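Local structure of histidine--tRNA ligase (Thermus thermophilus, 1H4V) at residues T83-K96 with Y288-V300. The protein catalyses the ATP-dependent attachment of L-histidine to tRNA(His), releasing AMP and diphosphate, and works as a homodimeric class II aminoacyl-tRNA synthetase. Numbering follows the deposited sequence.
Sequences TAAMVRAYLEHGMK and YDGLSELLGGPRV
With its CG2 trans to the backbone N (chi1 of OG1 -50°), Thr83 lays this methyl over one face of the ring of Tyr288, whose chi1 of 50° sets CG between backbone N and carbonyl carbon, with the ring facing the helix. This CH-pi contact holds Thr83 CG2 3.9 Å from the Tyr288 ring centroid, 18° off the normal. Val87 divides its branches: CG2 packs on Leu291 CD2 at 3.7 Å and obliquely on Tyr288 CE1 at 4.1 Å, while CG1 rests against Ser292 CA and Leu295 CD1. Exchanging Tyr288 for an alanine is likely to leave Thr83 CG2 without its aromatic face and open a gap beside Val87 CG2. Both methyls of Leu91 lie against Ser292 OG, CD1 nearer at 3.7 Å. Ser292 OG donates to Pro298 O (2.7 Å), tying back the turn after helix 291-294. A CB on Gly297 would clash with Leu91 CG. Tyr90 CE2 meets Val300 CG1 at 3.8 Å. No hydrogen bond crosses this apolar seam of the catalytic domain. Helix 83-92 packs on strands 102-111 and 123-132 of the mixed sheet, Arg88 reaches Asp11 of the second subunit, and residues 288-300 link neighbouring strands 281-287 and 302-308.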
ATOM      1  N   THR A  83     -15.009   6.803   1.000  1.00 18.47           N
ATOM      2  CA  THR A  83     -16.246   6.865   0.212  1.00 17.69           C
ATOM      3  C   THR A  83     -16.322   7.921  -0.879  1.00 17.06           C
ATOM      4  O   THR A  83     -16.569   7.582  -2.034  1.00 16.23           O
ATOM      5  CB  THR A  83     -17.494   7.011   1.118  1.00 20.49           C
ATOM      6  OG1 THR A  83     -17.460   6.010   2.147  1.00 19.21           O
ATOM      7  CG2 THR A  83     -18.777   6.817   0.291  1.00 18.17           C
ATOM      8  N   ALA A  84     -16.118   9.191  -0.528  1.00 15.88           N
ATOM      9  CA  ALA A  84     -16.178  10.258  -1.524  1.00 14.52           C
ATOM     10  C   ALA A  84     -15.175  10.037  -2.659  1.00 14.50           C
ATOM     11  O   ALA A  84     -15.479  10.304  -3.822  1.00 14.29           O
ATOM     12  CB  ALA A  84     -15.935  11.616  -0.873  1.00 15.83           C
ATOM     13  N   ALA A  85     -13.984   9.556  -2.321  1.00 14.21           N
ATOM     14  CA  ALA A  85     -12.947   9.298  -3.322  1.00 15.47           C
ATOM     15  C   ALA A  85     -13.376   8.185  -4.273  1.00 16.58           C
ATOM     16  O   ALA A  85     -13.127   8.252  -5.474  1.00 20.08           O
ATOM     17  CB  ALA A  85     -11.643   8.917  -2.643  1.00 12.47           C
ATOM     18  N   MET A  86     -14.022   7.160  -3.731  1.00 17.72           N
ATOM     19  CA  MET A  86     -14.480   6.039  -4.548  1.00 18.41           C
ATOM     20  C   MET A  86     -15.624   6.460  -5.449  1.00 16.31           C
ATOM     21  O   MET A  86     -15.651   6.084  -6.619  1.00 17.38           O
ATOM     22  CB  MET A  86     -14.869   4.858  -3.650  1.00 15.38           C
ATOM     23  CG  MET A  86     -13.637   4.308  -2.940  1.00 21.40           C
ATOM     24  SD  MET A  86     -13.925   3.236  -1.546  1.00 28.25           S
ATOM     25  CE  MET A  86     -14.157   1.658  -2.415  1.00 16.72           C
ATOM     26  N   VAL A  87     -16.552   7.248  -4.911  1.00 14.58           N
ATOM     27  CA  VAL A  87     -17.677   7.753  -5.705  1.00 14.82           C
ATOM     28  C   VAL A  87     -17.118   8.646  -6.815  1.00 15.54           C
ATOM     29  O   VAL A  87     -17.583   8.600  -7.953  1.00 17.29           O
ATOM     30  CB  VAL A  87     -18.652   8.600  -4.857  1.00 14.82           C
ATOM     31  CG1 VAL A  87     -19.662   9.297  -5.770  1.00 15.86           C
ATOM     32  CG2 VAL A  87     -19.373   7.724  -3.849  1.00  8.29           C
ATOM     33  N   ARG A  88     -16.108   9.446  -6.476  1.00 15.57           N
ATOM     34  CA  ARG A  88     -15.470  10.339  -7.434  1.00 15.03           C
ATOM     35  C   ARG A  88     -14.816   9.518  -8.543  1.00 17.00           C
ATOM     36  O   ARG A  88     -14.750   9.952  -9.693  1.00 17.18           O
ATOM     37  CB  ARG A  88     -14.435  11.217  -6.718  1.00 15.70           C
ATOM     38  CG  ARG A  88     -13.849  12.373  -7.542  1.00 13.62           C
ATOM     39  CD  ARG A  88     -12.755  11.891  -8.490  1.00 18.92           C
ATOM     40  NE  ARG A  88     -11.684  11.216  -7.763  1.00 21.49           N
ATOM     41  CZ  ARG A  88     -10.905  10.276  -8.284  1.00 21.14           C
ATOM     42  NH1 ARG A  88     -11.071   9.895  -9.540  1.00 25.77           N
ATOM     43  NH2 ARG A  88      -9.977   9.700  -7.542  1.00 22.04           N
ATOM     44  N   ALA A  89     -14.339   8.326  -8.200  1.00 16.64           N
ATOM     45  CA  ALA A  89     -13.710   7.453  -9.188  1.00 16.18           C
ATOM     46  C   ALA A  89     -14.768   6.783 -10.073  1.00 15.07           C
ATOM     47  O   ALA A  89     -14.572   6.638 -11.279  1.00 15.61           O
ATOM     48  CB  ALA A  89     -12.852   6.388  -8.487  1.00 15.64           C
ATOM     49  N   TYR A  90     -15.880   6.380  -9.466  1.00 13.37           N
ATOM     50  CA  TYR A  90     -16.977   5.734 -10.185  1.00 16.92           C
ATOM     51  C   TYR A  90     -17.462   6.694 -11.279  1.00 18.77           C
ATOM     52  O   TYR A  90     -17.773   6.288 -12.402  1.00 18.46           O
ATOM     53  CB  TYR A  90     -18.112   5.436  -9.200  1.00 17.71           C
ATOM     54  CG  TYR A  90     -19.396   4.903  -9.798  1.00 19.04           C
ATOM     55  CD1 TYR A  90     -19.657   3.530  -9.832  1.00 23.18           C
ATOM     56  CD2 TYR A  90     -20.384   5.772 -10.264  1.00 16.67           C
ATOM     57  CE1 TYR A  90     -20.880   3.033 -10.310  1.00 19.90           C
ATOM     58  CE2 TYR A  90     -21.608   5.291 -10.745  1.00 16.39           C
ATOM     59  CZ  TYR A  90     -21.854   3.923 -10.762  1.00 20.29           C
ATOM     60  OH  TYR A  90     -23.072   3.442 -11.209  1.00 20.37           O
ATOM     61  N   LEU A  91     -17.508   7.973 -10.925  1.00 18.61           N
ATOM     62  CA  LEU A  91     -17.923   9.029 -11.836  1.00 20.06           C
ATOM     63  C   LEU A  91     -16.891   9.273 -12.931  1.00 19.20           C
ATOM     64  O   LEU A  91     -17.222   9.271 -14.117  1.00 17.90           O
ATOM     65  CB  LEU A  91     -18.133  10.333 -11.056  1.00 19.76           C
ATOM     66  CG  LEU A  91     -19.542  10.762 -10.634  1.00 20.54           C
ATOM     67  CD1 LEU A  91     -20.513   9.592 -10.629  1.00 16.75           C
ATOM     68  CD2 LEU A  91     -19.455  11.420  -9.276  1.00 13.78           C
ATOM     69  N   GLU A  92     -15.640   9.473 -12.532  1.00 18.16           N
ATOM     70  CA  GLU A  92     -14.588   9.765 -13.491  1.00 20.97           C
ATOM     71  C   GLU A  92     -14.415   8.703 -14.571  1.00 21.44           C
ATOM     72  O   GLU A  92     -14.185   9.032 -15.737  1.00 20.35           O
ATOM     73  CB  GLU A  92     -13.252   9.983 -12.765  1.00 24.35           C
ATOM     74  CG  GLU A  92     -12.144  10.523 -13.662  1.00 29.64           C
ATOM     75  CD  GLU A  92     -10.891  10.928 -12.903  1.00 32.69           C
ATOM     76  OE1 GLU A  92     -11.004  11.671 -11.905  1.00 37.51           O
ATOM     77  OE2 GLU A  92      -9.787  10.515 -13.312  1.00 38.77           O
ATOM     78  N   HIS A  93     -14.545   7.434 -14.199  1.00 20.89           N
ATOM     79  CA  HIS A  93     -14.351   6.362 -15.162  1.00 20.68           C
ATOM     80  C   HIS A  93     -15.608   5.816 -15.819  1.00 21.46           C
ATOM     81  O   HIS A  93     -15.566   4.783 -16.476  1.00 21.45           O
ATOM     82  CB  HIS A  93     -13.549   5.243 -14.503  1.00 21.90           C
ATOM     83  CG  HIS A  93     -12.221   5.704 -13.998  1.00 26.28           C
ATOM     84  ND1 HIS A  93     -11.184   6.041 -14.842  1.00 25.93           N
ATOM     85  CD2 HIS A  93     -11.795   5.995 -12.743  1.00 27.68           C
ATOM     86  CE1 HIS A  93     -10.180   6.527 -14.131  1.00 26.49           C
ATOM     87  NE2 HIS A  93     -10.526   6.510 -12.856  1.00 28.78           N
ATOM     88  N   GLY A  94     -16.715   6.536 -15.660  1.00 21.19           N
ATOM     89  CA  GLY A  94     -17.967   6.122 -16.251  1.00 20.84           C
ATOM     90  C   GLY A  94     -18.364   4.710 -15.870  1.00 23.85           C
ATOM     91  O   GLY A  94     -18.773   3.923 -16.726  1.00 24.59           O
ATOM     92  N   MET A  95     -18.245   4.377 -14.591  1.00 22.49           N
ATOM     93  CA  MET A  95     -18.613   3.045 -14.145  1.00 22.75           C
ATOM     94  C   MET A  95     -20.129   2.874 -14.201  1.00 22.99           C
ATOM     95  O   MET A  95     -20.641   1.763 -14.043  1.00 22.24           O
ATOM     96  CB  MET A  95     -18.098   2.792 -12.724  1.00 21.15           C
ATOM     97  CG  MET A  95     -16.577   2.720 -12.617  1.00 20.27           C
ATOM     98  SD  MET A  95     -15.984   2.320 -10.946  1.00 24.60           S
ATOM     99  CE  MET A  95     -14.202   2.509 -11.137  1.00 27.15           C
ATOM    100  N   LYS A  96     -20.845   3.976 -14.429  1.00 24.82           N
ATOM    101  CA  LYS A  96     -22.309   3.929 -14.522  1.00 26.61           C
ATOM    102  C   LYS A  96     -22.711   3.034 -15.696  1.00 27.36           C
ATOM    103  O   LYS A  96     -23.820   2.504 -15.726  1.00 27.98           O
ATOM    104  CB  LYS A  96     -22.895   5.329 -14.747  1.00 25.98           C
ATOM    105  CG  LYS A  96     -22.482   5.928 -16.086  1.00 36.81           C
ATOM    106  CD  LYS A  96     -23.403   7.041 -16.559  1.00 40.45           C
ATOM    107  CE  LYS A  96     -23.103   8.360 -15.899  1.00 44.85           C
ATOM    108  NZ  LYS A  96     -23.970   9.418 -16.490  1.00 48.26           N
ATOM    109  N   TYR A 288     -25.891   5.890   1.346  1.00 21.33           N
ATOM    110  CA  TYR A 288     -25.617   7.317   1.159  1.00 25.51           C
ATOM    111  C   TYR A 288     -25.956   7.790  -0.248  1.00 28.41           C
ATOM    112  O   TYR A 288     -25.086   8.279  -0.974  1.00 29.31           O
ATOM    113  CB  TYR A 288     -24.145   7.583   1.421  1.00 22.73           C
ATOM    114  CG  TYR A 288     -23.248   6.640   0.658  1.00 28.02           C
ATOM    115  CD1 TYR A 288     -22.940   6.864  -0.687  1.00 26.60           C
ATOM    116  CD2 TYR A 288     -22.739   5.493   1.269  1.00 27.31           C
ATOM    117  CE1 TYR A 288     -22.156   5.973  -1.400  1.00 23.66           C
ATOM    118  CE2 TYR A 288     -21.955   4.595   0.564  1.00 21.48           C
ATOM    119  CZ  TYR A 288     -21.671   4.839  -0.768  1.00 25.85           C
ATOM    120  OH  TYR A 288     -20.926   3.933  -1.475  1.00 23.23           O
ATOM    121  N   ASP A 289     -27.225   7.686  -0.610  1.00 28.16           N
ATOM    122  CA  ASP A 289     -27.689   8.051  -1.942  1.00 31.39           C
ATOM    123  C   ASP A 289     -27.465   9.458  -2.522  1.00 29.75           C
ATOM    124  O   ASP A 289     -27.446   9.606  -3.741  1.00 33.47           O
ATOM    125  CB  ASP A 289     -29.169   7.667  -2.055  1.00 35.20           C
ATOM    126  CG  ASP A 289     -29.398   6.170  -1.815  1.00 41.77           C
ATOM    127  OD1 ASP A 289     -30.568   5.748  -1.723  1.00 47.38           O
ATOM    128  OD2 ASP A 289     -28.399   5.417  -1.716  1.00 39.81           O
ATOM    129  N   GLY A 290     -27.273  10.480  -1.696  1.00 26.68           N
ATOM    130  CA  GLY A 290     -27.078  11.813  -2.258  1.00 23.19           C
ATOM    131  C   GLY A 290     -25.658  12.358  -2.407  1.00 23.38           C
ATOM    132  O   GLY A 290     -25.472  13.519  -2.776  1.00 20.38           O
ATOM    133  N   LEU A 291     -24.653  11.530  -2.144  1.00 21.93           N
ATOM    134  CA  LEU A 291     -23.268  11.970  -2.230  1.00 22.45           C
ATOM    135  C   LEU A 291     -22.790  12.248  -3.655  1.00 24.06           C
ATOM    136  O   LEU A 291     -22.027  13.191  -3.887  1.00 24.81           O
ATOM    137  CB  LEU A 291     -22.346  10.938  -1.556  1.00 19.41           C
ATOM    138  CG  LEU A 291     -20.836  11.184  -1.635  1.00 17.66           C
ATOM    139  CD1 LEU A 291     -20.470  12.457  -0.907  1.00 12.34           C
ATOM    140  CD2 LEU A 291     -20.114  10.009  -1.021  1.00 23.69           C
ATOM    141  N   SER A 292     -23.230  11.435  -4.607  1.00 24.13           N
ATOM    142  CA  SER A 292     -22.827  11.613  -5.998  1.00 24.69           C
ATOM    143  C   SER A 292     -23.226  12.985  -6.543  1.00 24.90           C
ATOM    144  O   SER A 292     -22.410  13.691  -7.131  1.00 24.61           O
ATOM    145  CB  SER A 292     -23.444  10.518  -6.863  1.00 25.22           C
ATOM    146  OG  SER A 292     -23.052  10.672  -8.217  1.00 33.21           O
ATOM    147  N   GLU A 293     -24.488  13.354  -6.358  1.00 25.14           N
ATOM    148  CA  GLU A 293     -24.977  14.646  -6.834  1.00 26.83           C
ATOM    149  C   GLU A 293     -24.208  15.775  -6.163  1.00 25.97           C
ATOM    150  O   GLU A 293     -23.957  16.823  -6.759  1.00 25.92           O
ATOM    151  CB  GLU A 293     -26.481  14.769  -6.561  1.00 27.17           C
ATOM    152  CG  GLU A 293     -27.329  14.007  -7.579  1.00 31.92           C
ATOM    153  CD  GLU A 293     -28.686  13.583  -7.042  1.00 45.11           C
ATOM    154  OE1 GLU A 293     -28.739  12.619  -6.241  1.00 45.37           O
ATOM    155  OE2 GLU A 293     -29.704  14.208  -7.425  1.00 49.99           O
ATOM    156  N   LEU A 294     -23.815  15.535  -4.920  1.00 26.57           N
ATOM    157  CA  LEU A 294     -23.064  16.503  -4.136  1.00 27.50           C
ATOM    158  C   LEU A 294     -21.725  16.794  -4.822  1.00 28.24           C
ATOM    159  O   LEU A 294     -21.190  17.897  -4.719  1.00 30.22           O
ATOM    160  CB  LEU A 294     -22.851  15.933  -2.726  1.00 28.27           C
ATOM    161  CG  LEU A 294     -22.156  16.710  -1.613  1.00 26.65           C
ATOM    162  CD1 LEU A 294     -20.692  16.878  -1.955  1.00 31.19           C
ATOM    163  CD2 LEU A 294     -22.837  18.054  -1.410  1.00 33.12           C
ATOM    164  N   LEU A 295     -21.203  15.806  -5.537  1.00 27.11           N
ATOM    165  CA  LEU A 295     -19.929  15.945  -6.231  1.00 26.98           C
ATOM    166  C   LEU A 295     -20.102  16.403  -7.677  1.00 27.23           C
ATOM    167  O   LEU A 295     -19.125  16.629  -8.389  1.00 28.22           O
ATOM    168  CB  LEU A 295     -19.164  14.612  -6.189  1.00 26.50           C
ATOM    169  CG  LEU A 295     -18.844  14.108  -4.775  1.00 29.55           C
ATOM    170  CD1 LEU A 295     -17.983  12.851  -4.832  1.00 24.64           C
ATOM    171  CD2 LEU A 295     -18.125  15.211  -4.009  1.00 30.07           C
ATOM    172  N   GLY A 296     -21.347  16.527  -8.113  1.00 26.78           N
ATOM    173  CA  GLY A 296     -21.599  16.976  -9.467  1.00 25.44           C
ATOM    174  C   GLY A 296     -22.039  15.894 -10.425  1.00 24.52           C
ATOM    175  O   GLY A 296     -22.223  16.158 -11.601  1.00 25.44           O
ATOM    176  N   GLY A 297     -22.220  14.676  -9.935  1.00 24.93           N
ATOM    177  CA  GLY A 297     -22.635  13.602 -10.817  1.00 22.59           C
ATOM    178  C   GLY A 297     -24.124  13.329 -10.734  1.00 23.98           C
ATOM    179  O   GLY A 297     -24.840  13.964  -9.963  1.00 23.76           O
ATOM    180  N   PRO A 298     -24.629  12.388 -11.537  1.00 23.13           N
ATOM    181  CA  PRO A 298     -26.058  12.076 -11.495  1.00 23.47           C
ATOM    182  C   PRO A 298     -26.363  11.356 -10.190  1.00 25.14           C
ATOM    183  O   PRO A 298     -25.485  11.192  -9.340  1.00 25.19           O
ATOM    184  CB  PRO A 298     -26.242  11.167 -12.702  1.00 21.62           C
ATOM    185  CG  PRO A 298     -24.923  10.442 -12.757  1.00 23.99           C
ATOM    186  CD  PRO A 298     -23.937  11.564 -12.542  1.00 21.34           C
ATOM    187  N   ARG A 299     -27.605  10.924 -10.032  1.00 24.93           N
ATOM    188  CA  ARG A 299     -27.995  10.204  -8.836  1.00 25.55           C
ATOM    189  C   ARG A 299     -27.354   8.822  -8.868  1.00 24.12           C
ATOM    190  O   ARG A 299     -27.470   8.107  -9.857  1.00 26.37           O
ATOM    191  CB  ARG A 299     -29.513  10.051  -8.783  1.00 30.58           C
ATOM    192  CG  ARG A 299     -29.991   9.042  -7.753  1.00 37.33           C
ATOM    193  CD  ARG A 299     -31.474   8.758  -7.889  1.00 42.41           C
ATOM    194  NE  ARG A 299     -31.954   7.909  -6.801  1.00 50.44           N
ATOM    195  CZ  ARG A 299     -31.874   8.236  -5.514  1.00 56.53           C
ATOM    196  NH1 ARG A 299     -31.331   9.393  -5.153  1.00 58.80           N
ATOM    197  NH2 ARG A 299     -32.343   7.408  -4.583  1.00 57.75           N
ATOM    198  N   VAL A 300     -26.668   8.454  -7.793  1.00 23.31           N
ATOM    199  CA  VAL A 300     -26.038   7.140  -7.702  1.00 21.12           C
ATOM    200  C   VAL A 300     -26.233   6.571  -6.305  1.00 20.54           C
ATOM    201  O   VAL A 300     -25.572   6.991  -5.361  1.00 19.84           O
ATOM    202  CB  VAL A 300     -24.525   7.196  -7.983  1.00 24.28           C
ATOM    203  CG1 VAL A 300     -23.918   5.793  -7.809  1.00 20.65           C
ATOM    204  CG2 VAL A 300     -24.266   7.717  -9.395  1.00 18.14           C
TER